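Local coordinates for protein hypothetical aspartyl-tRNA synthetase (Sulfolobus tokodaii, PDB 1WYD) that probably attaches L-aspartate to both tRNA(Asp) and tRNA(Asn) in two steps, activating the amino acid with ATP before passing it to the tRNA acceptor end, at residues B[164-169]-B[381-386]. Residues are numbered along the deposited sequence; the frame is centred on the assembly and turned at random.
Sequences SATEGG and EFFLKW
Phe382 reaches from helix 381-384 to the loop 164-169 and meets Ser164, Ala165 and Thr166 with the far end of its ring. The CB bond of Phe382 points at the loop, and with CG set between the backbone N and the carbonyl carbon (chi1 77°) the ring starts out toward it. Over one face sits Ser164 OG, 3.6 Å from Phe382 CE1 and displaced toward the rim, so the hydroxyl covers the ring's outer part and not its centre. Near the ring plane, the carbonyl of Ala165 comes to the edge, its O 3.4 Å from Phe382 CZ. Thr166 OG1 is a second edge neighbour, 4.0 Å from Phe382 CE2. The opposite face carries Phe383 CB over its centre, 4.3 Å above the plane.

Thr166 divides its branches between the two aromatic residues. While OG1 lies at the rim of Phe382, the methyl CG2, anti to the backbone N, packs 3.8 Å from Phe383 CE1, the two side chains crossing at about a right angle. Phe383 is buried: its ring also meets Phe329 edge-to-face, and both phenylalanines rest on Leu190 of helix 189-199.

An alanine at Phe382 would probably leave Ser164 OG and the Ala165 carbonyl without their aromatic neighbour and open a gap between loop and helix.

The CB bond of Glu167, a residue predicted to bind L-aspartate, points away from the helix, and its OE2 hydrogen-bonds Tyr330 OH. The contact thus joins a loop bordering the probable aspartate site of this class II synthetase domain to the short helix 381-384, which runs on into Trp386, packed on Val122 of the second subunit. With 183 Å² buried and no hydrogen bond across it, the junction rests on van der Waals contact and oxygen atoms set against aromatic carbons, a chemistry that prescribes direction less strictly than hydrogen bonds would.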
loop_
_atom_site.group_PDB
_atom_site.type_symbol
_atom_site.label_atom_id
_atom_site.label_comp_id
_atom_site.label_asym_id
_atom_site.label_seq_id
_atom_site.Cartn_x
_atom_site.Cartn_y
_atom_site.Cartn_z
ATOM N N SER B 164 6.369 -22.148 -0.750
ATOM C CA SER B 164 7.795 -22.398 -0.583
ATOM C C SER B 164 8.571 -21.182 -1.014
ATOM O O SER B 164 8.059 -20.366 -1.750
ATOM C CB SER B 164 8.240 -23.650 -1.355
ATOM O OG SER B 164 7.963 -23.538 -2.746
ATOM N N ALA B 165 9.808 -21.068 -0.550
ATOM C CA ALA B 165 10.653 -19.903 -0.789
ATOM C C ALA B 165 11.114 -19.805 -2.229
ATOM O O ALA B 165 11.254 -20.825 -2.919
ATOM C CB ALA B 165 11.870 -19.974 0.127
ATOM N N THR B 166 11.398 -18.581 -2.671
ATOM C CA THR B 166 11.857 -18.357 -4.037
ATOM C C THR B 166 13.370 -18.510 -4.109
ATOM O O THR B 166 13.906 -19.026 -5.087
ATOM C CB THR B 166 11.363 -16.991 -4.523
ATOM O OG1 THR B 166 10.014 -17.138 -4.982
ATOM C CG2 THR B 166 12.143 -16.489 -5.765
ATOM N N GLU B 167 14.056 -18.069 -3.064
ATOM C CA GLU B 167 15.492 -18.303 -2.944
ATOM C C GLU B 167 15.820 -19.099 -1.671
ATOM O O GLU B 167 15.782 -18.544 -0.571
ATOM C CB GLU B 167 16.275 -16.982 -2.970
ATOM C CG GLU B 167 15.883 -16.005 -4.084
ATOM C CD GLU B 167 16.040 -14.554 -3.655
ATOM O OE1 GLU B 167 17.111 -14.219 -3.099
ATOM O OE2 GLU B 167 15.104 -13.743 -3.856
ATOM N N GLY B 168 16.117 -20.399 -1.838
ATOM C CA GLY B 168 16.539 -21.293 -0.751
ATOM C C GLY B 168 17.789 -20.773 -0.056
ATOM O O GLY B 168 18.705 -20.286 -0.725
ATOM N N GLY B 169 17.822 -20.847 1.276
ATOM C CA GLY B 169 18.836 -20.150 2.062
ATOM C C GLY B 169 18.266 -18.955 2.820
ATOM O O GLY B 169 18.711 -18.631 3.936
ATOM N N GLU B 381 9.584 -25.717 -9.763
ATOM C CA GLU B 381 8.595 -25.836 -10.836
ATOM C C GLU B 381 7.549 -24.727 -10.723
ATOM O O GLU B 381 7.129 -24.178 -11.746
ATOM C CB GLU B 381 7.925 -27.224 -10.828
ATOM C CG GLU B 381 7.238 -27.665 -12.123
ATOM C CD GLU B 381 7.895 -27.156 -13.406
ATOM O OE1 GLU B 381 9.135 -27.286 -13.566
ATOM O OE2 GLU B 381 7.169 -26.645 -14.287
ATOM N N PHE B 382 7.166 -24.395 -9.482
ATOM C CA PHE B 382 6.234 -23.305 -9.191
ATOM C C PHE B 382 6.671 -21.939 -9.771
ATOM O O PHE B 382 5.832 -21.053 -9.990
ATOM C CB PHE B 382 6.006 -23.190 -7.682
ATOM C CG PHE B 382 7.134 -22.520 -6.947
ATOM C CD1 PHE B 382 8.300 -23.232 -6.626
ATOM C CD2 PHE B 382 7.040 -21.183 -6.572
ATOM C CE1 PHE B 382 9.358 -22.629 -5.951
ATOM C CE2 PHE B 382 8.085 -20.560 -5.879
ATOM C CZ PHE B 382 9.248 -21.286 -5.568
ATOM N N PHE B 383 7.971 -21.789 -10.016
ATOM C CA PHE B 383 8.519 -20.579 -10.609
ATOM C C PHE B 383 8.785 -20.760 -12.106
ATOM O O PHE B 383 8.493 -19.880 -12.911
ATOM C CB PHE B 383 9.812 -20.201 -9.860
ATOM C CG PHE B 383 10.350 -18.812 -10.156
ATOM C CD1 PHE B 383 10.416 -17.848 -9.131
ATOM C CD2 PHE B 383 10.866 -18.494 -11.409
ATOM C CE1 PHE B 383 10.938 -16.568 -9.359
ATOM C CE2 PHE B 383 11.390 -17.223 -11.659
ATOM C CZ PHE B 383 11.429 -16.256 -10.626
ATOM N N LEU B 384 9.353 -21.899 -12.471
ATOM C CA LEU B 384 9.691 -22.214 -13.855
ATOM C C LEU B 384 8.524 -22.294 -14.833
ATOM O O LEU B 384 8.627 -21.788 -15.963
ATOM C CB LEU B 384 10.467 -23.519 -13.901
ATOM C CG LEU B 384 11.804 -23.492 -13.166
ATOM C CD1 LEU B 384 12.298 -24.942 -13.044
ATOM C CD2 LEU B 384 12.803 -22.617 -13.919
ATOM N N LYS B 385 7.418 -22.891 -14.389
ATOM C CA LYS B 385 6.289 -23.229 -15.268
ATOM C C LYS B 385 5.739 -22.063 -16.069
ATOM O O LYS B 385 5.347 -22.239 -17.226
ATOM C CB LYS B 385 5.121 -23.831 -14.467
ATOM C CG LYS B 385 4.451 -22.836 -13.532
ATOM C CD LYS B 385 2.965 -23.123 -13.395
ATOM C CE LYS B 385 2.683 -23.872 -12.103
ATOM N NZ LYS B 385 1.214 -23.945 -11.922
ATOM N N TRP B 386 5.670 -20.891 -15.434
ATOM C CA TRP B 386 5.035 -19.725 -16.030
ATOM C C TRP B 386 5.757 -19.280 -17.293
ATOM O O TRP B 386 5.132 -18.741 -18.191
ATOM C CB TRP B 386 4.973 -18.578 -15.032
ATOM C CG TRP B 386 4.392 -18.972 -13.738
ATOM C CD1 TRP B 386 5.056 -19.138 -12.553
ATOM C CD2 TRP B 386 3.008 -19.257 -13.477
ATOM N NE1 TRP B 386 4.169 -19.522 -11.574
ATOM C CE2 TRP B 386 2.904 -19.595 -12.108
ATOM C CE3 TRP B 386 1.843 -19.256 -14.262
ATOM C CZ2 TRP B 386 1.697 -19.941 -11.514
ATOM C CZ3 TRP B 386 0.629 -19.609 -13.668
ATOM C CH2 TRP B 386 0.568 -19.940 -12.305
#